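Local coordinates for Non-structural polyprotein (Sindbis virus, PDB 4GUA), which contains the viral protease that probably cleaves the replicase polyprotein, still joined to the macro and zinc-binding domains of nsP3 in a processing precursor, at residues 150-156 with 272-278; 147-151 with 595-599; 302-307 with 329-333. One frame throughout, in Å; residues are numbered along the deposited sequence.

Interaction 1. Residues 150-156 with 272-278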
ATOM      1  N   ARG A 150       9.160 -11.472  -3.088  1.00 55.36           N
ATOM      2  CA  ARG A 150       8.185 -10.454  -2.702  1.00 54.47           C
ATOM      3  C   ARG A 150       7.754 -10.560  -1.244  1.00 54.72           C
ATOM      4  O   ARG A 150       7.419 -11.638  -0.761  1.00 54.71           O
ATOM      5  CB  ARG A 150       6.947 -10.558  -3.604  1.00 54.35           C
ATOM      6  CG  ARG A 150       5.788  -9.651  -3.203  1.00 53.08           C
ATOM      7  CD  ARG A 150       4.820  -9.450  -4.371  1.00 58.37           C
ATOM      8  NE  ARG A 150       3.631  -8.683  -3.998  1.00 52.06           N
ATOM      9  CZ  ARG A 150       3.587  -7.356  -3.920  1.00 46.94           C
ATOM     10  NH1 ARG A 150       4.665  -6.627  -4.184  1.00 54.31           N
ATOM     11  NH2 ARG A 150       2.468  -6.751  -3.571  1.00 46.06           N
ATOM     12  N   ASN A 151       7.753  -9.432  -0.543  1.00 55.09           N
ATOM     13  CA  ASN A 151       7.101  -9.376   0.757  1.00 50.99           C
ATOM     14  C   ASN A 151       5.633  -9.084   0.519  1.00 51.22           C
ATOM     15  O   ASN A 151       5.277  -8.028   0.009  1.00 60.09           O
ATOM     16  CB  ASN A 151       7.726  -8.303   1.652  1.00 48.18           C
ATOM     17  CG  ASN A 151       9.005  -8.777   2.332  1.00 56.59           C
ATOM     18  OD1 ASN A 151       9.343  -9.969   2.302  1.00 57.24           O
ATOM     19  ND2 ASN A 151       9.719  -7.845   2.959  1.00 56.14           N
ATOM     20  N   LEU A 152       4.781 -10.024   0.900  1.00 49.11           N
ATOM     21  CA  LEU A 152       3.359  -9.916   0.634  1.00 51.51           C
ATOM     22  C   LEU A 152       2.729  -8.924   1.592  1.00 51.10           C
ATOM     23  O   LEU A 152       3.010  -8.952   2.782  1.00 57.29           O
ATOM     24  CB  LEU A 152       2.698 -11.285   0.774  1.00 51.48           C
ATOM     25  CG  LEU A 152       3.292 -12.351  -0.151  1.00 52.81           C
ATOM     26  CD1 LEU A 152       2.774 -13.731   0.217  1.00 56.10           C
ATOM     27  CD2 LEU A 152       2.984 -12.033  -1.599  1.00 53.77           C
ATOM     28  N   PRO A 153       1.878  -8.032   1.071  1.00 51.60           N
ATOM     29  CA  PRO A 153       1.262  -7.011   1.922  1.00 50.88           C
ATOM     30  C   PRO A 153       0.299  -7.616   2.939  1.00 54.03           C
ATOM     31  O   PRO A 153       0.009  -6.990   3.960  1.00 54.64           O
ATOM     32  CB  PRO A 153       0.504  -6.131   0.926  1.00 52.26           C
ATOM     33  CG  PRO A 153       0.248  -7.003  -0.255  1.00 52.35           C
ATOM     34  CD  PRO A 153       1.390  -7.975  -0.319  1.00 55.80           C
ATOM     35  N   HIS A 154      -0.189  -8.823   2.667  1.00 54.23           N
ATOM     36  CA  HIS A 154      -1.149  -9.470   3.554  1.00 53.14           C
ATOM     37  C   HIS A 154      -1.123 -10.987   3.376  1.00 52.99           C
ATOM     38  O   HIS A 154      -0.582 -11.500   2.398  1.00 52.33           O
ATOM     39  CB  HIS A 154      -2.564  -8.930   3.307  1.00 55.20           C
ATOM     40  CG  HIS A 154      -3.112  -9.255   1.950  1.00 58.67           C
ATOM     41  ND1 HIS A 154      -3.530 -10.521   1.601  1.00 54.77           N
ATOM     42  CD2 HIS A 154      -3.313  -8.480   0.858  1.00 59.13           C
ATOM     43  CE1 HIS A 154      -3.964 -10.513   0.354  1.00 53.50           C
ATOM     44  NE2 HIS A 154      -3.845  -9.287  -0.120  1.00 55.89           N
ATOM     45  N   ALA A 155      -1.711 -11.695   4.333  1.00 56.53           N
ATOM     46  CA  ALA A 155      -1.760 -13.152   4.316  1.00 57.65           C
ATOM     47  C   ALA A 155      -2.601 -13.685   3.161  1.00 60.02           C
ATOM     48  O   ALA A 155      -3.440 -12.977   2.610  1.00 59.12           O
ATOM     49  CB  ALA A 155      -2.325 -13.657   5.635  1.00 52.97           C
ATOM     50  N   LEU A 156      -2.382 -14.948   2.812  1.00 60.36           N
ATOM     51  CA  LEU A 156      -3.188 -15.616   1.803  1.00 55.36           C
ATOM     52  C   LEU A 156      -3.890 -16.788   2.479  1.00 64.34           C
ATOM     53  O   LEU A 156      -3.513 -17.186   3.583  1.00 67.99           O
ATOM     54  CB  LEU A 156      -2.304 -16.146   0.680  1.00 51.14           C
ATOM     55  CG  LEU A 156      -1.311 -15.179   0.044  1.00 49.67           C
ATOM     56  CD1 LEU A 156      -0.567 -15.894  -1.069  1.00 50.59           C
ATOM     57  CD2 LEU A 156      -2.003 -13.936  -0.479  1.00 47.84           C
ATOM     58  N   TYR A 272      -4.872  -7.427  -2.600  1.00 62.06           N
ATOM     59  CA  TYR A 272      -3.859  -7.157  -3.609  1.00 57.50           C
ATOM     60  C   TYR A 272      -2.565  -7.880  -3.240  1.00 53.27           C
ATOM     61  O   TYR A 272      -1.649  -7.280  -2.674  1.00 52.96           O
ATOM     62  CB  TYR A 272      -3.601  -5.651  -3.616  1.00 54.93           C
ATOM     63  CG  TYR A 272      -3.567  -5.078  -2.205  1.00 53.24           C
ATOM     64  CD1 TYR A 272      -4.741  -4.779  -1.522  1.00 54.61           C
ATOM     65  CD2 TYR A 272      -2.360  -4.871  -1.547  1.00 46.86           C
ATOM     66  CE1 TYR A 272      -4.707  -4.274  -0.232  1.00 55.13           C
ATOM     67  CE2 TYR A 272      -2.320  -4.366  -0.265  1.00 48.76           C
ATOM     68  CZ  TYR A 272      -3.492  -4.069   0.391  1.00 52.99           C
ATOM     69  OH  TYR A 272      -3.436  -3.563   1.675  1.00 50.26           O
ATOM     70  N   ALA A 273      -2.410  -9.112  -3.692  1.00 46.36           N
ATOM     71  CA  ALA A 273      -1.244  -9.883  -3.288  1.00 42.99           C
ATOM     72  C   ALA A 273      -0.065  -9.570  -4.193  1.00 46.46           C
ATOM     73  O   ALA A 273       1.062  -9.408  -3.739  1.00 53.07           O
ATOM     74  CB  ALA A 273      -1.552 -11.370  -3.293  1.00 38.80           C
ATOM     75  N   ASP A 274      -0.344  -9.503  -5.486  1.00 48.38           N
ATOM     76  CA  ASP A 274       0.681  -9.249  -6.478  1.00 47.12           C
ATOM     77  C   ASP A 274       0.977  -7.755  -6.545  1.00 54.47           C
ATOM     78  O   ASP A 274       0.155  -6.922  -6.165  1.00 56.47           O
ATOM     79  CB  ASP A 274       0.251  -9.794  -7.838  1.00 41.13           C
ATOM     80  CG  ASP A 274      -0.901  -9.026  -8.434  1.00 55.14           C
ATOM     81  OD1 ASP A 274      -2.041  -9.183  -7.945  1.00 59.06           O
ATOM     82  OD2 ASP A 274      -0.667  -8.268  -9.401  1.00 64.49           O
ATOM     83  N   ARG A 275       2.185  -7.434  -6.983  1.00 60.84           N
ATOM     84  CA  ARG A 275       2.643  -6.056  -7.081  1.00 57.86           C
ATOM     85  C   ARG A 275       1.674  -5.186  -7.891  1.00 56.76           C
ATOM     86  O   ARG A 275       1.382  -4.052  -7.508  1.00 55.86           O
ATOM     87  CB  ARG A 275       4.056  -6.051  -7.678  1.00 51.56           C
ATOM     88  CG  ARG A 275       4.649  -4.699  -8.004  1.00 51.51           C
ATOM     89  CD  ARG A 275       4.681  -4.493  -9.520  1.00 68.70           C
ATOM     90  NE  ARG A 275       5.926  -3.894  -9.996  1.00 70.79           N
ATOM     91  CZ  ARG A 275       6.283  -2.635  -9.767  1.00 71.16           C
ATOM     92  NH1 ARG A 275       5.503  -1.841  -9.044  1.00 75.11           N
ATOM     93  NH2 ARG A 275       7.430  -2.173 -10.243  1.00 69.30           N
ATOM     94  N   ASN A 276       1.159  -5.709  -8.997  1.00 51.11           N
ATOM     95  CA  ASN A 276       0.252  -4.915  -9.824  1.00 51.94           C
ATOM     96  C   ASN A 276      -1.060  -4.596  -9.121  1.00 49.31           C
ATOM     97  O   ASN A 276      -1.515  -3.454  -9.147  1.00 51.68           O
ATOM     98  CB  ASN A 276       0.016  -5.582 -11.179  1.00 52.28           C
ATOM     99  CG  ASN A 276       1.266  -5.574 -12.048  1.00 56.09           C
ATOM    100  OD1 ASN A 276       1.698  -6.611 -12.557  1.00 59.32           O
ATOM    101  ND2 ASN A 276       1.854  -4.392 -12.217  1.00 50.53           N
ATOM    102  N   SER A 277      -1.675  -5.600  -8.506  1.00 47.46           N
ATOM    103  CA  SER A 277      -2.873  -5.365  -7.720  1.00 43.80           C
ATOM    104  C   SER A 277      -2.643  -4.292  -6.660  1.00 44.97           C
ATOM    105  O   SER A 277      -3.495  -3.428  -6.465  1.00 48.35           O
ATOM    106  CB  SER A 277      -3.367  -6.657  -7.066  1.00 50.06           C
ATOM    107  OG  SER A 277      -4.158  -7.416  -7.967  1.00 57.64           O
ATOM    108  N   GLU A 278      -1.500  -4.339  -5.978  1.00 47.05           N
ATOM    109  CA  GLU A 278      -1.211  -3.366  -4.926  1.00 51.68           C
ATOM    110  C   GLU A 278      -0.997  -1.962  -5.499  1.00 58.26           C
ATOM    111  O   GLU A 278      -1.387  -0.962  -4.885  1.00 59.59           O
ATOM    112  CB  GLU A 278       0.002  -3.780  -4.093  1.00 52.49           C
ATOM    113  CG  GLU A 278       0.321  -2.768  -2.983  1.00 56.02           C
ATOM    114  CD  GLU A 278       1.385  -3.242  -2.003  1.00 61.14           C
ATOM    115  OE1 GLU A 278       1.865  -4.395  -2.112  1.00 58.28           O
ATOM    116  OE2 GLU A 278       1.747  -2.444  -1.115  1.00 68.33           O
TER
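The guanidinium of Arg150 is the polar hub of this contact. Its NE donates to the carbonyl oxygen of Ala273 (NE to O 2.7 Å), and NH2 reaches the same oxygen more weakly at 3.0 Å. NH2 also forms a salt bridge with Glu278, 2.8 Å from NH2 to OE1, so one extended arginine ties the loop before helix 275-286 to a carboxylate on its first turn. Both acceptors lie near the guanidinium plane, while the backbone of Asp274 and Arg275 covers one of its faces. That turn is itself well defined: Asp274 occupies the N-cap, accepting from the Ser277 amide (OD2 to N 3.0 Å) and from its hydroxyl (OD1 to OG 2.8 Å).

Outward from this hub the contact becomes aromatic and apolar. His154 directs its ring edge at the face of Tyr272 in a T-shaped pair, centroids 5.4 Å apart and planes at 87°, and holds its own orientation through a bond from its ND1 to the Ala155 carbonyl O (2.7 Å). Pro153 packs against the same tyrosine, CB to Tyr272 CE2 3.5 Å, and Leu156 CD2 rests 3.8 Å from Ala273 CB.

Helix 275-286 connects two strands of a methyltransferase-like sheet, 263-269 and 288-294, so the contact joins segment 150-156, from the protease portion of the chain, to that domain. Helix 323-333 flanks the aromatic pair, with Asn326 bonded to the Tyr272 hydroxyl; on the other segment, the backbone of Leu152 pairs with Val662 of strand 662-663.

Interaction 2. Residues 147-151 with 595-599. With SO4 (sulfate ion), chain F.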
ATOM      1  N   PRO A 147       5.781 -15.542  -6.043  1.00 55.85           N
ATOM      2  CA  PRO A 147       7.130 -15.035  -6.303  1.00 57.83           C
ATOM      3  C   PRO A 147       7.937 -15.047  -5.013  1.00 63.83           C
ATOM      4  O   PRO A 147       7.455 -14.521  -4.011  1.00 68.24           O
ATOM      5  CB  PRO A 147       6.875 -13.605  -6.774  1.00 50.47           C
ATOM      6  CG  PRO A 147       5.635 -13.214  -6.056  1.00 51.31           C
ATOM      7  CD  PRO A 147       4.789 -14.456  -5.966  1.00 52.63           C
ATOM      8  N   VAL A 148       9.154 -15.572  -5.036  1.00 62.70           N
ATOM      9  CA  VAL A 148       9.878 -15.782  -3.787  1.00 67.68           C
ATOM     10  C   VAL A 148      10.515 -14.493  -3.270  1.00 68.02           C
ATOM     11  O   VAL A 148      10.864 -14.393  -2.094  1.00 71.86           O
ATOM     12  CB  VAL A 148      10.966 -16.873  -3.935  1.00 66.90           C
ATOM     13  CG1 VAL A 148      12.138 -16.360  -4.762  1.00 66.78           C
ATOM     14  CG2 VAL A 148      11.439 -17.324  -2.577  1.00 64.26           C
ATOM     15  N   ASN A 149      10.639 -13.500  -4.142  1.00 64.35           N
ATOM     16  CA  ASN A 149      11.348 -12.275  -3.792  1.00 56.45           C
ATOM     17  C   ASN A 149      10.452 -11.184  -3.226  1.00 55.16           C
ATOM     18  O   ASN A 149      10.933 -10.100  -2.906  1.00 55.46           O
ATOM     19  CB  ASN A 149      12.073 -11.725  -5.017  1.00 51.18           C
ATOM     20  CG  ASN A 149      11.117 -11.238  -6.084  1.00 56.60           C
ATOM     21  OD1 ASN A 149      10.170 -11.939  -6.447  1.00 55.00           O
ATOM     22  ND2 ASN A 149      11.337 -10.021  -6.569  1.00 57.85           N
ATOM     23  N   ARG A 150       9.160 -11.472  -3.088  1.00 55.36           N
ATOM     24  CA  ARG A 150       8.185 -10.454  -2.702  1.00 54.47           C
ATOM     25  C   ARG A 150       7.754 -10.560  -1.244  1.00 54.72           C
ATOM     26  O   ARG A 150       7.419 -11.638  -0.761  1.00 54.71           O
ATOM     27  CB  ARG A 150       6.947 -10.558  -3.604  1.00 54.35           C
ATOM     28  CG  ARG A 150       5.788  -9.651  -3.203  1.00 53.08           C
ATOM     29  CD  ARG A 150       4.820  -9.450  -4.371  1.00 58.37           C
ATOM     30  NE  ARG A 150       3.631  -8.683  -3.998  1.00 52.06           N
ATOM     31  CZ  ARG A 150       3.587  -7.356  -3.920  1.00 46.94           C
ATOM     32  NH1 ARG A 150       4.665  -6.627  -4.184  1.00 54.31           N
ATOM     33  NH2 ARG A 150       2.468  -6.751  -3.571  1.00 46.06           N
ATOM     34  N   ASN A 151       7.753  -9.432  -0.543  1.00 55.09           N
ATOM     35  CA  ASN A 151       7.101  -9.376   0.757  1.00 50.99           C
ATOM     36  C   ASN A 151       5.633  -9.084   0.519  1.00 51.22           C
ATOM     37  O   ASN A 151       5.277  -8.028   0.009  1.00 60.09           O
ATOM     38  CB  ASN A 151       7.726  -8.303   1.652  1.00 48.18           C
ATOM     39  CG  ASN A 151       9.005  -8.777   2.332  1.00 56.59           C
ATOM     40  OD1 ASN A 151       9.343  -9.969   2.302  1.00 57.24           O
ATOM     41  ND2 ASN A 151       9.719  -7.845   2.959  1.00 56.14           N
ATOM     42  N   PRO A 595      14.968 -14.168   0.848  1.00 80.37           N
ATOM     43  CA  PRO A 595      15.079 -13.782  -0.562  1.00 74.12           C
ATOM     44  C   PRO A 595      14.246 -12.546  -0.895  1.00 67.99           C
ATOM     45  O   PRO A 595      14.446 -11.942  -1.955  1.00 68.28           O
ATOM     46  CB  PRO A 595      14.533 -15.004  -1.311  1.00 74.34           C
ATOM     47  CG  PRO A 595      14.549 -16.113  -0.338  1.00 77.92           C
ATOM     48  CD  PRO A 595      14.392 -15.509   1.014  1.00 79.18           C
ATOM     49  N   SER A 596      13.326 -12.183  -0.001  1.00 51.29           N
ATOM     50  CA  SER A 596      12.375 -11.108  -0.253  1.00 45.98           C
ATOM     51  C   SER A 596      12.673  -9.874   0.587  1.00 53.32           C
ATOM     52  O   SER A 596      13.311  -9.958   1.631  1.00 53.31           O
ATOM     53  CB  SER A 596      10.949 -11.575   0.024  1.00 41.18           C
ATOM     54  OG  SER A 596      10.849 -12.199   1.291  1.00 50.03           O
ATOM     55  N   SER A 597      12.258  -8.718   0.082  1.00 60.49           N
ATOM     56  CA  SER A 597      12.347  -7.474   0.832  1.00 58.25           C
ATOM     57  C   SER A 597      11.130  -6.610   0.502  1.00 53.07           C
ATOM     58  O   SER A 597      10.188  -7.073  -0.140  1.00 53.41           O
ATOM     59  CB  SER A 597      13.644  -6.734   0.502  1.00 59.91           C
ATOM     60  OG  SER A 597      13.730  -6.408  -0.875  1.00 57.17           O
ATOM     61  N   SER A 598      11.152  -5.363   0.961  1.00 48.69           N
ATOM     62  CA  SER A 598      10.100  -4.401   0.668  1.00 42.70           C
ATOM     63  C   SER A 598      10.687  -3.193  -0.058  1.00 47.07           C
ATOM     64  O   SER A 598      11.842  -2.824   0.171  1.00 49.33           O
ATOM     65  CB  SER A 598       9.429  -3.936   1.956  1.00 40.84           C
ATOM     66  OG  SER A 598       8.809  -5.018   2.625  1.00 48.93           O
ATOM     67  N   PRO A 599       9.895  -2.578  -0.946  1.00 47.29           N
ATOM     68  CA  PRO A 599      10.361  -1.407  -1.696  1.00 53.27           C
ATOM     69  C   PRO A 599      10.755  -0.243  -0.791  1.00 49.15           C
ATOM     70  O   PRO A 599       9.974   0.141   0.077  1.00 47.55           O
ATOM     71  CB  PRO A 599       9.144  -1.032  -2.547  1.00 52.61           C
ATOM     72  CG  PRO A 599       7.982  -1.674  -1.884  1.00 47.74           C
ATOM     73  CD  PRO A 599       8.509  -2.933  -1.285  1.00 46.06           C
TER
HETATM   74  S   SO4 F1703      14.146  -8.418  -4.868  1.00117.83           S
HETATM   75  O1  SO4 F1703      14.682  -8.547  -3.514  1.00115.38           O
HETATM   76  O2  SO4 F1703      14.713  -7.235  -5.510  1.00117.33           O
HETATM   77  O3  SO4 F1703      14.507  -9.607  -5.644  1.00114.34           O
HETATM   78  O4  SO4 F1703      12.691  -8.275  -4.797  1.00119.43           O
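Asn151 makes both side-chain hydrogen bonds that cross this contact. With chi1 in the m well and its amide nearly eclipsed (chi2 -11°), it points toward the 595-599 segment and uses both ends of the amide: OD1 accepts from the hydroxyl of Ser596 (OD1 to OG 2.9 Å), while ND2 donates to Ser598 (ND2 to OG 3.0 Å, nearly linear). Ser596 (p) and Ser598 (m) differ in rotamer, yet each places its hydroxyl at one end of the amide. Ser597, between them, turns its CB away, and its hydroxyl bonds instead to Tyr543.

The backbones run in similar directions, 27° apart, and are joined by a single isolated beta bridge between Arg150 and Ser597. Its bond from Asn151 N to Ser597 O is long and weak at 3.4 Å, supplemented by a CA-H...O contact of 3.2 Å from Ser596 CA to Asn149 O. A type I turn from Pro147 to Arg150 delivers the chain to this bridge. The pairing joins a loop of the nsP2 protease portion to one of the nsP3 zinc-binding region, 444 residues later, and so forms part of the nsP2-nsP3 interface of the precursor.

The CA-to-CB bond of Asn149 (p) points away overall, although CB still touches the 595-599 segment; its ND2 binds a sulfate, probably from the crystallisation liquor (ND2 to O4 2.8 Å), and also Asp67. Arg150 likewise points away, its extended side chain committed to Ala273 and Glu278. At the second position of the turn, Val148 (p) has CG2 4.0 Å from Pro595 CG.

Interaction 3. Residues 302-307 with 329-333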
ATOM      1  N   ASN A 302     -13.619 -18.034   0.300  1.00 43.93           N
ATOM      2  CA  ASN A 302     -12.828 -17.553   1.423  1.00 52.18           C
ATOM      3  C   ASN A 302     -11.722 -16.586   1.003  1.00 62.82           C
ATOM      4  O   ASN A 302     -11.112 -15.933   1.854  1.00 73.05           O
ATOM      5  CB  ASN A 302     -12.251 -18.729   2.212  1.00 51.53           C
ATOM      6  CG  ASN A 302     -11.390 -19.636   1.366  1.00 57.22           C
ATOM      7  OD1 ASN A 302     -11.484 -19.643   0.140  1.00 63.25           O
ATOM      8  ND2 ASN A 302     -10.574 -20.445   2.022  1.00 57.70           N
ATOM      9  N   THR A 303     -11.449 -16.510  -0.298  1.00 56.82           N
ATOM     10  CA  THR A 303     -10.496 -15.534  -0.821  1.00 54.07           C
ATOM     11  C   THR A 303     -11.147 -14.197  -1.190  1.00 58.16           C
ATOM     12  O   THR A 303     -10.446 -13.202  -1.389  1.00 55.25           O
ATOM     13  CB  THR A 303      -9.760 -16.061  -2.063  1.00 51.28           C
ATOM     14  OG1 THR A 303     -10.707 -16.365  -3.093  1.00 49.94           O
ATOM     15  CG2 THR A 303      -8.935 -17.299  -1.725  1.00 46.96           C
ATOM     16  N   GLU A 304     -12.474 -14.168  -1.296  1.00 58.16           N
ATOM     17  CA  GLU A 304     -13.174 -12.937  -1.671  1.00 51.03           C
ATOM     18  C   GLU A 304     -13.099 -11.881  -0.568  1.00 54.15           C
ATOM     19  O   GLU A 304     -13.299 -12.173   0.606  1.00 60.71           O
ATOM     20  CB  GLU A 304     -14.630 -13.225  -2.041  1.00 46.89           C
ATOM     21  CG  GLU A 304     -14.786 -13.707  -3.474  1.00 57.82           C
ATOM     22  CD  GLU A 304     -16.231 -13.812  -3.918  1.00 60.09           C
ATOM     23  OE1 GLU A 304     -17.120 -13.551  -3.084  1.00 63.77           O
ATOM     24  OE2 GLU A 304     -16.472 -14.154  -5.100  1.00 57.68           O
ATOM     25  N   MET A 305     -12.777 -10.658  -0.967  1.00 54.94           N
ATOM     26  CA  MET A 305     -12.635  -9.538  -0.050  1.00 56.13           C
ATOM     27  C   MET A 305     -13.215  -8.307  -0.724  1.00 57.38           C
ATOM     28  O   MET A 305     -12.779  -7.939  -1.808  1.00 66.22           O
ATOM     29  CB  MET A 305     -11.153  -9.306   0.246  1.00 58.09           C
ATOM     30  CG  MET A 305     -10.860  -8.276   1.317  1.00 59.40           C
ATOM     31  SD  MET A 305     -11.299  -8.863   2.962  1.00 83.57           S
ATOM     32  CE  MET A 305     -10.158 -10.232   3.170  1.00 65.17           C
ATOM     33  N   TYR A 306     -14.189  -7.664  -0.100  1.00 50.23           N
ATOM     34  CA  TYR A 306     -14.689  -6.404  -0.627  1.00 49.44           C
ATOM     35  C   TYR A 306     -13.843  -5.261  -0.094  1.00 51.94           C
ATOM     36  O   TYR A 306     -13.650  -5.138   1.112  1.00 50.06           O
ATOM     37  CB  TYR A 306     -16.150  -6.179  -0.257  1.00 52.77           C
ATOM     38  CG  TYR A 306     -17.150  -7.060  -0.981  1.00 54.88           C
ATOM     39  CD1 TYR A 306     -17.530  -6.796  -2.290  1.00 53.60           C
ATOM     40  CD2 TYR A 306     -17.738  -8.140  -0.336  1.00 56.89           C
ATOM     41  CE1 TYR A 306     -18.461  -7.604  -2.943  1.00 59.16           C
ATOM     42  CE2 TYR A 306     -18.662  -8.947  -0.973  1.00 60.81           C
ATOM     43  CZ  TYR A 306     -19.025  -8.681  -2.273  1.00 63.09           C
ATOM     44  OH  TYR A 306     -19.955  -9.503  -2.885  1.00 61.58           O
ATOM     45  N   LEU A 307     -13.296  -4.469  -1.014  1.00 55.22           N
ATOM     46  CA  LEU A 307     -12.617  -3.218  -0.692  1.00 50.87           C
ATOM     47  C   LEU A 307     -13.592  -2.041  -0.644  1.00 54.29           C
ATOM     48  O   LEU A 307     -14.395  -1.839  -1.549  1.00 55.13           O
ATOM     49  CB  LEU A 307     -11.536  -2.930  -1.732  1.00 51.88           C
ATOM     50  CG  LEU A 307     -10.450  -3.996  -1.885  1.00 51.84           C
ATOM     51  CD1 LEU A 307      -9.532  -3.654  -3.049  1.00 56.98           C
ATOM     52  CD2 LEU A 307      -9.654  -4.158  -0.600  1.00 52.30           C
ATOM     53  N   ILE A 329      -7.006  -6.387   6.081  1.00 60.09           N
ATOM     54  CA  ILE A 329      -7.214  -7.496   5.163  1.00 54.88           C
ATOM     55  C   ILE A 329      -6.587  -8.772   5.708  1.00 56.09           C
ATOM     56  O   ILE A 329      -7.217  -9.826   5.712  1.00 52.24           O
ATOM     57  CB  ILE A 329      -6.595  -7.197   3.792  1.00 51.68           C
ATOM     58  CG1 ILE A 329      -7.453  -6.178   3.046  1.00 64.95           C
ATOM     59  CG2 ILE A 329      -6.454  -8.475   2.977  1.00 48.19           C
ATOM     60  CD1 ILE A 329      -6.902  -5.777   1.696  1.00 70.19           C
ATOM     61  N   SER A 330      -5.345  -8.669   6.166  1.00 61.68           N
ATOM     62  CA  SER A 330      -4.602  -9.834   6.623  1.00 67.65           C
ATOM     63  C   SER A 330      -5.278 -10.474   7.835  1.00 71.49           C
ATOM     64  O   SER A 330      -5.391 -11.700   7.935  1.00 64.65           O
ATOM     65  CB  SER A 330      -3.169  -9.444   6.971  1.00 63.41           C
ATOM     66  OG  SER A 330      -2.403 -10.605   7.216  1.00 66.00           O
ATOM     67  N   SER A 331      -5.725  -9.638   8.762  1.00 72.61           N
ATOM     68  CA  SER A 331      -6.374 -10.137   9.958  1.00 75.22           C
ATOM     69  C   SER A 331      -7.678 -10.839   9.597  1.00 73.82           C
ATOM     70  O   SER A 331      -7.994 -11.886  10.161  1.00 81.30           O
ATOM     71  CB  SER A 331      -6.618  -8.995  10.942  1.00 79.30           C
ATOM     72  OG  SER A 331      -5.387  -8.435  11.376  1.00 80.71           O
ATOM     73  N   VAL A 332      -8.420 -10.286   8.644  1.00 69.45           N
ATOM     74  CA  VAL A 332      -9.677 -10.898   8.211  1.00 71.33           C
ATOM     75  C   VAL A 332      -9.439 -12.288   7.617  1.00 75.07           C
ATOM     76  O   VAL A 332     -10.140 -13.251   7.946  1.00 81.00           O
ATOM     77  CB  VAL A 332     -10.403 -10.034   7.171  1.00 65.38           C
ATOM     78  CG1 VAL A 332     -11.595 -10.784   6.621  1.00 69.51           C
ATOM     79  CG2 VAL A 332     -10.847  -8.720   7.786  1.00 63.07           C
ATOM     80  N   TYR A 333      -8.445 -12.387   6.745  1.00 68.44           N
ATOM     81  CA  TYR A 333      -8.104 -13.657   6.128  1.00 66.98           C
ATOM     82  C   TYR A 333      -7.666 -14.675   7.173  1.00 76.20           C
ATOM     83  O   TYR A 333      -7.807 -15.880   6.970  1.00 75.85           O
ATOM     84  CB  TYR A 333      -6.989 -13.471   5.101  1.00 57.06           C
ATOM     85  CG  TYR A 333      -7.459 -13.043   3.740  1.00 53.19           C
ATOM     86  CD1 TYR A 333      -8.558 -13.650   3.142  1.00 51.93           C
ATOM     87  CD2 TYR A 333      -6.795 -12.038   3.040  1.00 53.46           C
ATOM     88  CE1 TYR A 333      -8.989 -13.266   1.882  1.00 51.54           C
ATOM     89  CE2 TYR A 333      -7.218 -11.643   1.781  1.00 45.71           C
ATOM     90  CZ  TYR A 333      -8.311 -12.263   1.209  1.00 46.78           C
ATOM     91  OH  TYR A 333      -8.734 -11.882  -0.034  1.00 46.28           O
TER
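Met305 fills the centre of this contact between strand 305-312 and helix 323-333. The strand is the antiparallel member of a seven-stranded sheet ordered 3-2-1-4-5-7-6, the arrangement of Rossmann-like methyltransferases, and the helix packs along it: the axes of strand 305-307 and helix 329-333 approach to 10.7 Å and run nearly antiparallel, at 157°. Met305 points its CA-to-CB bond at the helix and curls its tip, with chi2 and chi3 both p, so that CE sits 3.8 Å from Val332 CG1 and 4.1 Å from Ile329 CG2. The same methyl lies over the face of Tyr333, 3.4 Å from the ring centroid and 13° off the normal, a CH-pi contact within a Met-aromatic pair whose sulfur stays farther out, SD 5.1 Å from that centroid. Leu307 continues the apolar layer, its CD2 3.9 Å from Ile329 CD1, while Ala293 of strand 288-294 adjoins both Met305 and Ile329.

Toward the loop that precedes the strand the contact becomes polar. Asn302, itself held by Glu159 and Lys161, brings its carbonyl O to the ring edge, 3.4 Å from Tyr333 CE1, and the phenol completes the contact with a hydrogen bond from Tyr333 OH to Thr303 O of 2.6 Å.

Interactions 1 and 3 are buried and closely coupled, their centres 12 Å apart. Both involve the methyltransferase-like domain, and they meet where Ile329 touches the rings of His154 and Tyr272 and where Ser330 OG lies 3.2 Å from Ala155 N, a probable hydrogen bond. Interaction 2 is only partly buried; it shares Arg150 and Asn151 with interaction 1 but has no contact with interaction 3, about 11 Å away at the nearest atoms. The chemistry changes accordingly: interaction 3, within one domain, is mainly apolar; interaction 1 adds a salt bridge at a helix start; interaction 2, between distant regions of the precursor, relies on asparagine and serine side chains. Arg150 and its neighbour Asn151 serve different partners, in interactions 1 and 2 respectively.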